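Local structure of EIAV protease (Equine infectious anemia virus, 1FMB) at residues A36-L41 with E61-P66; P66-I69 with R74-K77. The protein is a dimeric retroviral aspartyl protease that probably cleaves viral polyproteins, bound here to an active-site inhibitor. The protein carries 1 engineered substitution. All coordinates share one frame; numbering follows the deposited sequence.

Both contacts rest on strand 58-71, with P66 at their junction, and their centres lie 14 Å apart. In contact 1 helix 35-40 packs its Y38 against F63 and T65 of this strand; in contact 2 the same chain, continuing through P66-I69, pairs with R74-K77 as one arm of a β hairpin. Neither reaches the inhibitor: the side chain of F63 in contact 1 is about 13 Å from a bound HYB. The link to the pocket runs along the chain, since strand 58-71 closely follows G52-V56, which bind the inhibitor and correspond to the flap of retroviral proteases. Contact 1 therefore lies nearer the flap along this strand, and contact 2 further from it.

Contact 1. Residues A36-L41 with E61-P66; sequences AHYNRL and ETFSTP
Y38, on helix 35-40, presents one ring face to F63, whose side chain crosses it at about a right angle, and one edge to T65; F63 and T65 send their side chains from the same side of strand 58-71. The aromatic pair is a T-shaped (edge-to-face) stack in which F63 supplies the edge: the ring planes stand at 81° and the centroids are 5.2 Å apart. F63 CZ comes to 3.9 Å from Y38 CE2, while the neighbouring F63 CE1 lies over the part of the ring nearer Y38 CZ, at 4.0 Å from that atom. The rim C-H groups of the phenylalanine thus face the π cloud of the tyrosine, offset from the middle of the ring. T65 meets the CD1-CE1 edge of the ring. Its OG1 lies near the plane of the phenol ring, 3.6 Å from Y38 CE1, and its methyl CG2 reaches both CD1 and CE1, at 3.9 Å from Y38 CD1. Two torsions bring the rings together: Y38 CG stands opposite its backbone N (chi1 168°), which carries the ring away from the helix, whereas F63 CG sits between N and the carbonyl carbon (chi1 52°). The hydroxyl of T65 is spent on the carbonyl O of R46, which should keep its methyl turned toward Y38. Across the contact itself the packing is aromatic and mostly apolar. V82 of strand 74-83 touches Y38, F63 and T65 alike, so the two strands together form the surface on which the helix rests, while K47 makes a cation-π contact with F63 and also touches Y38. Elsewhere on the same helix H37 and R40 touch L20 of strand 18-24.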
ATOM      1  N   ALA A  36     -17.852  -4.493  -6.627  1.00 13.02           N
ATOM      2  CA  ALA A  36     -19.035  -4.393  -5.776  1.00 15.74           C
ATOM      3  C   ALA A  36     -19.305  -2.890  -5.615  1.00 17.41           C
ATOM      4  O   ALA A  36     -20.464  -2.510  -5.751  1.00 13.41           O
ATOM      5  CB  ALA A  36     -18.897  -4.972  -4.383  1.00 16.73           C
ATOM      6  N   HIS A  37     -18.271  -2.050  -5.427  1.00 14.98           N
ATOM      7  CA  HIS A  37     -18.485  -0.609  -5.331  1.00 13.60           C
ATOM      8  C   HIS A  37     -18.929  -0.002  -6.661  1.00 14.81           C
ATOM      9  O   HIS A  37     -19.824   0.850  -6.653  1.00 15.30           O
ATOM     10  CB  HIS A  37     -17.235   0.113  -4.807  1.00  6.51           C
ATOM     11  CG  HIS A  37     -17.116  -0.023  -3.327  1.00 11.01           C
ATOM     12  ND1 HIS A  37     -16.014   0.414  -2.613  1.00 16.61           N
ATOM     13  CD2 HIS A  37     -17.899  -0.661  -2.417  1.00 11.64           C
ATOM     14  CE1 HIS A  37     -16.189   0.192  -1.330  1.00 25.04           C
ATOM     15  NE2 HIS A  37     -17.331  -0.474  -1.165  1.00 17.59           N
ATOM     16  N   TYR A  38     -18.380  -0.424  -7.802  1.00 11.83           N
ATOM     17  CA  TYR A  38     -18.704   0.059  -9.139  1.00 12.13           C
ATOM     18  C   TYR A  38     -20.190  -0.211  -9.387  1.00 11.77           C
ATOM     19  O   TYR A  38     -20.963   0.648  -9.849  1.00 12.56           O
ATOM     20  CB  TYR A  38     -17.740  -0.580 -10.146  1.00 13.07           C
ATOM     21  CG  TYR A  38     -18.206  -0.340 -11.562  1.00 12.66           C
ATOM     22  CD1 TYR A  38     -17.840   0.825 -12.212  1.00 15.48           C
ATOM     23  CD2 TYR A  38     -18.967  -1.314 -12.220  1.00 16.66           C
ATOM     24  CE1 TYR A  38     -18.322   1.067 -13.490  1.00 17.00           C
ATOM     25  CE2 TYR A  38     -19.427  -1.069 -13.500  1.00 16.90           C
ATOM     26  CZ  TYR A  38     -19.081   0.100 -14.127  1.00 19.76           C
ATOM     27  OH  TYR A  38     -19.506   0.409 -15.400  1.00 26.38           O
ATOM     28  N   ASN A  39     -20.663  -1.376  -8.971  1.00 13.76           N
ATOM     29  CA  ASN A  39     -22.070  -1.761  -9.130  1.00 17.76           C
ATOM     30  C   ASN A  39     -23.035  -0.986  -8.261  1.00 20.92           C
ATOM     31  O   ASN A  39     -24.238  -0.968  -8.505  1.00 23.47           O
ATOM     32  CB  ASN A  39     -22.271  -3.240  -8.806  1.00 15.84           C
ATOM     33  CG  ASN A  39     -21.609  -4.104  -9.869  1.00 20.31           C
ATOM     34  OD1 ASN A  39     -21.297  -5.264  -9.588  1.00 29.70           O
ATOM     35  ND2 ASN A  39     -21.380  -3.649 -11.078  1.00 19.44           N
ATOM     36  N   ARG A  40     -22.553  -0.339  -7.217  1.00 17.09           N
ATOM     37  CA  ARG A  40     -23.359   0.447  -6.303  1.00 18.21           C
ATOM     38  C   ARG A  40     -23.301   1.940  -6.612  1.00 17.36           C
ATOM     39  O   ARG A  40     -24.025   2.686  -5.953  1.00 17.35           O
ATOM     40  CB  ARG A  40     -22.754   0.323  -4.888  1.00 25.76           C
ATOM     41  CG  ARG A  40     -23.324  -0.707  -3.939  1.00 36.87           C
ATOM     42  CD  ARG A  40     -22.383  -0.925  -2.753  1.00 38.84           C
ATOM     43  NE  ARG A  40     -22.194   0.228  -1.882  1.00 36.12           N
ATOM     44  CZ  ARG A  40     -21.534   0.202  -0.728  1.00 42.43           C
ATOM     45  NH1 ARG A  40     -21.001  -0.914  -0.225  1.00 44.54           N
ATOM     46  NH2 ARG A  40     -21.402   1.289   0.015  1.00 42.89           N
ATOM     47  N   LEU A  41     -22.460   2.407  -7.549  1.00 15.18           N
ATOM     48  CA  LEU A  41     -22.387   3.826  -7.835  1.00 15.89           C
ATOM     49  C   LEU A  41     -23.734   4.334  -8.335  1.00 16.49           C
ATOM     50  O   LEU A  41     -24.417   3.665  -9.115  1.00 16.60           O
ATOM     51  CB  LEU A  41     -21.295   4.089  -8.883  1.00 15.23           C
ATOM     52  CG  LEU A  41     -19.853   3.744  -8.487  1.00 15.95           C
ATOM     53  CD1 LEU A  41     -18.952   4.135  -9.645  1.00 14.92           C
ATOM     54  CD2 LEU A  41     -19.302   4.435  -7.223  1.00 13.04           C
ATOM     55  N   GLU A  61      -7.181  -9.039 -13.762  1.00 12.74           N
ATOM     56  CA  GLU A  61      -7.701  -8.257 -14.867  1.00 12.04           C
ATOM     57  C   GLU A  61      -8.433  -7.004 -14.394  1.00  9.21           C
ATOM     58  O   GLU A  61      -8.977  -6.997 -13.323  1.00 11.71           O
ATOM     59  CB  GLU A  61      -8.734  -9.057 -15.706  1.00 13.18           C
ATOM     60  CG  GLU A  61      -7.932  -9.960 -16.656  1.00 28.12           C
ATOM     61  CD  GLU A  61      -8.756 -11.001 -17.402  1.00 40.03           C
ATOM     62  OE1 GLU A  61      -9.908 -10.700 -17.819  1.00 35.62           O
ATOM     63  OE2 GLU A  61      -8.182 -12.113 -17.572  1.00 45.87           O
ATOM     64  N   THR A  62      -8.361  -5.961 -15.190  1.00 11.05           N
ATOM     65  CA  THR A  62      -9.076  -4.756 -14.798  1.00 12.35           C
ATOM     66  C   THR A  62      -9.815  -4.124 -15.980  1.00 13.93           C
ATOM     67  O   THR A  62      -9.493  -4.504 -17.120  1.00 12.96           O
ATOM     68  CB  THR A  62      -8.017  -3.683 -14.460  1.00 10.46           C
ATOM     69  OG1 THR A  62      -7.017  -3.495 -15.480  1.00 15.77           O
ATOM     70  CG2 THR A  62      -7.416  -4.059 -13.124  1.00 15.52           C
ATOM     71  N   PHE A  63     -10.729  -3.215 -15.655  1.00 11.25           N
ATOM     72  CA  PHE A  63     -11.284  -2.394 -16.734  1.00 13.33           C
ATOM     73  C   PHE A  63     -11.163  -0.961 -16.163  1.00 14.93           C
ATOM     74  O   PHE A  63     -10.993  -0.890 -14.944  1.00 15.24           O
ATOM     75  CB  PHE A  63     -12.683  -2.577 -17.184  1.00 16.48           C
ATOM     76  CG  PHE A  63     -13.812  -2.557 -16.243  1.00 18.19           C
ATOM     77  CD1 PHE A  63     -14.467  -1.372 -15.946  1.00 20.01           C
ATOM     78  CD2 PHE A  63     -14.231  -3.760 -15.710  1.00 24.95           C
ATOM     79  CE1 PHE A  63     -15.569  -1.423 -15.104  1.00 25.07           C
ATOM     80  CE2 PHE A  63     -15.318  -3.802 -14.840  1.00 23.18           C
ATOM     81  CZ  PHE A  63     -15.979  -2.621 -14.549  1.00 27.61           C
ATOM     82  N   SER A  64     -11.149   0.070 -16.962  1.00 10.03           N
ATOM     83  CA  SER A  64     -11.071   1.432 -16.415  1.00 12.39           C
ATOM     84  C   SER A  64     -12.455   2.080 -16.632  1.00 13.93           C
ATOM     85  O   SER A  64     -13.209   1.730 -17.551  1.00 14.62           O
ATOM     86  CB  SER A  64      -9.919   2.256 -16.905  1.00 18.96           C
ATOM     87  OG  SER A  64     -10.009   2.582 -18.243  1.00 27.25           O
ATOM     88  N   THR A  65     -12.733   3.108 -15.829  1.00 12.63           N
ATOM     89  CA  THR A  65     -14.049   3.799 -15.930  1.00 12.53           C
ATOM     90  C   THR A  65     -13.912   5.230 -15.473  1.00 10.66           C
ATOM     91  O   THR A  65     -13.137   5.493 -14.548  1.00 13.67           O
ATOM     92  CB  THR A  65     -15.078   3.014 -15.108  1.00 13.03           C
ATOM     93  OG1 THR A  65     -16.418   3.433 -15.435  1.00 14.78           O
ATOM     94  CG2 THR A  65     -14.964   3.098 -13.573  1.00 10.34           C
ATOM     95  N   PRO A  66     -14.591   6.204 -16.063  1.00 12.79           N
ATOM     96  CA  PRO A  66     -14.487   7.620 -15.716  1.00 12.82           C
ATOM     97  C   PRO A  66     -15.261   7.896 -14.443  1.00 11.32           C
ATOM     98  O   PRO A  66     -16.348   7.351 -14.151  1.00 12.49           O
ATOM     99  CB  PRO A  66     -14.998   8.413 -16.954  1.00 14.20           C
ATOM    100  CG  PRO A  66     -15.757   7.407 -17.763  1.00 18.16           C
ATOM    101  CD  PRO A  66     -15.513   6.034 -17.195  1.00 13.16           C
TER

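Contact 2. Residues P66-I69 with R74-K77; sequences PVTI and RHIK
H75 turns its imidazole toward T68, whose methyl CG2 comes up obliquely, over neither a clear face nor a clear edge. The separation between T68 CG2 and H75 NE2, 3.1 Å, is short for a methyl against a ring nitrogen, and its detail is doubtful. In the ring plane, at its edge, lies K77 CD from the same strand. H75 CG lies trans to the backbone N (chi1 -160°), which tips the NE2-CD2 side of the imidazole toward this methyl. K77 runs beside T68, its chain bent at chi2 and chi4, and NZ donates to T68 OG1 at 3.2 Å. T68 and K77 are the non-hydrogen-bonded pair of this antiparallel hairpin; I69 and I76 are the hydrogen-bonded pair, joined by I69 N to I76 O and I76 N to I69 O, each 2.7 Å and 168° at the hydrogen. A CA-H···O contact from T68 CA to I76 O, 3.2 Å, supplements them. The isoleucines share the opposite face from T68 and K77, with I69 resting on I94 and I76 on D97 of helix 92-97. The hairpin thus has two chemical sides: a polar one, where the K77 amino group donates to the T68 hydroxyl, and a largely apolar one that packs on this helix and, through I69, on I15 of strand 10-15. The two short, nearly straight bonds of I69 and I76 set the strand register here, and the V67-T78 pairing carries it on.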
ATOM      1  N   PRO A  66     -14.591   6.204 -16.063  1.00 12.79           N
ATOM      2  CA  PRO A  66     -14.487   7.620 -15.716  1.00 12.82           C
ATOM      3  C   PRO A  66     -15.261   7.896 -14.443  1.00 11.32           C
ATOM      4  O   PRO A  66     -16.348   7.351 -14.151  1.00 12.49           O
ATOM      5  CB  PRO A  66     -14.998   8.413 -16.954  1.00 14.20           C
ATOM      6  CG  PRO A  66     -15.757   7.407 -17.763  1.00 18.16           C
ATOM      7  CD  PRO A  66     -15.513   6.034 -17.195  1.00 13.16           C
ATOM      8  N   VAL A  67     -14.623   8.685 -13.550  1.00 11.67           N
ATOM      9  CA  VAL A  67     -15.255   8.983 -12.288  1.00 11.45           C
ATOM     10  C   VAL A  67     -14.970  10.454 -11.928  1.00 12.49           C
ATOM     11  O   VAL A  67     -14.119  11.118 -12.472  1.00 13.34           O
ATOM     12  CB  VAL A  67     -14.791   8.157 -11.046  1.00 13.17           C
ATOM     13  CG1 VAL A  67     -15.045   6.639 -11.123  1.00 12.69           C
ATOM     14  CG2 VAL A  67     -13.301   8.387 -10.747  1.00 12.32           C
ATOM     15  N   THR A  68     -15.815  11.005 -11.089  1.00 12.80           N
ATOM     16  CA  THR A  68     -15.693  12.309 -10.475  1.00 14.00           C
ATOM     17  C   THR A  68     -15.582  12.009  -8.962  1.00 11.57           C
ATOM     18  O   THR A  68     -16.406  11.385  -8.265  1.00 13.09           O
ATOM     19  CB  THR A  68     -16.941  13.198 -10.635  1.00 16.42           C
ATOM     20  OG1 THR A  68     -16.903  13.485 -12.037  1.00 18.85           O
ATOM     21  CG2 THR A  68     -16.596  14.497  -9.921  1.00 17.73           C
ATOM     22  N   ILE A  69     -14.485  12.505  -8.369  1.00 12.20           N
ATOM     23  CA  ILE A  69     -14.273  12.293  -6.938  1.00 14.60           C
ATOM     24  C   ILE A  69     -14.367  13.650  -6.222  1.00 13.37           C
ATOM     25  O   ILE A  69     -13.767  14.565  -6.747  1.00 12.00           O
ATOM     26  CB  ILE A  69     -12.886  11.694  -6.626  1.00 21.86           C
ATOM     27  CG1 ILE A  69     -12.862  10.273  -7.230  1.00 22.04           C
ATOM     28  CG2 ILE A  69     -12.564  11.592  -5.144  1.00 20.77           C
ATOM     29  CD1 ILE A  69     -11.503   9.633  -7.127  1.00 21.77           C
ATOM     30  N   ARG A  74     -12.358  19.416  -3.199  1.00 33.13           N
ATOM     31  CA  ARG A  74     -11.796  19.327  -4.530  1.00 30.32           C
ATOM     32  C   ARG A  74     -12.769  18.533  -5.402  1.00 29.48           C
ATOM     33  O   ARG A  74     -13.655  17.807  -4.948  1.00 28.06           O
ATOM     34  CB  ARG A  74     -10.439  18.643  -4.608  1.00 36.70           C
ATOM     35  CG  ARG A  74      -9.327  19.537  -4.049  1.00 45.31           C
ATOM     36  CD  ARG A  74      -8.343  18.670  -3.276  1.00 50.44           C
ATOM     37  NE  ARG A  74      -6.988  19.065  -3.668  1.00 56.77           N
ATOM     38  CZ  ARG A  74      -6.236  19.804  -2.866  1.00 58.61           C
ATOM     39  NH1 ARG A  74      -6.664  19.971  -1.627  1.00 61.51           N
ATOM     40  NH2 ARG A  74      -5.082  20.272  -3.312  1.00 65.42           N
ATOM     41  N   HIS A  75     -12.610  18.718  -6.700  1.00 28.68           N
ATOM     42  CA  HIS A  75     -13.487  18.018  -7.652  1.00 31.23           C
ATOM     43  C   HIS A  75     -12.547  17.339  -8.637  1.00 29.81           C
ATOM     44  O   HIS A  75     -12.021  18.092  -9.469  1.00 31.10           O
ATOM     45  CB  HIS A  75     -14.285  19.106  -8.373  1.00 44.00           C
ATOM     46  CG  HIS A  75     -15.501  18.506  -8.988  1.00 53.82           C
ATOM     47  ND1 HIS A  75     -16.701  18.498  -8.306  1.00 60.96           N
ATOM     48  CD2 HIS A  75     -15.700  17.909 -10.184  1.00 60.87           C
ATOM     49  CE1 HIS A  75     -17.607  17.908  -9.077  1.00 65.36           C
ATOM     50  NE2 HIS A  75     -17.031  17.550 -10.218  1.00 65.97           N
ATOM     51  N   ILE A  76     -12.270  16.044  -8.511  1.00 23.80           N
ATOM     52  CA  ILE A  76     -11.311  15.457  -9.445  1.00 20.75           C
ATOM     53  C   ILE A  76     -12.026  14.587 -10.471  1.00 20.56           C
ATOM     54  O   ILE A  76     -12.871  13.785 -10.088  1.00 19.14           O
ATOM     55  CB  ILE A  76     -10.322  14.646  -8.602  1.00 21.76           C
ATOM     56  CG1 ILE A  76      -9.378  15.644  -7.912  1.00 24.79           C
ATOM     57  CG2 ILE A  76      -9.506  13.666  -9.411  1.00 22.97           C
ATOM     58  CD1 ILE A  76      -9.149  15.198  -6.488  1.00 29.75           C
ATOM     59  N   LYS A  77     -11.682  14.806 -11.725  1.00 17.33           N
ATOM     60  CA  LYS A  77     -12.344  14.046 -12.794  1.00 21.14           C
ATOM     61  C   LYS A  77     -11.213  13.176 -13.340  1.00 22.22           C
ATOM     62  O   LYS A  77     -10.184  13.696 -13.811  1.00 26.45           O
ATOM     63  CB  LYS A  77     -12.743  14.992 -13.908  1.00 25.74           C
ATOM     64  CG  LYS A  77     -14.157  15.109 -14.380  1.00 35.11           C
ATOM     65  CD  LYS A  77     -14.723  16.299 -13.597  1.00 46.52           C
ATOM     66  CE  LYS A  77     -16.033  16.817 -14.174  1.00 56.42           C
ATOM     67  NZ  LYS A  77     -17.151  15.821 -14.154  1.00 59.62           N
TER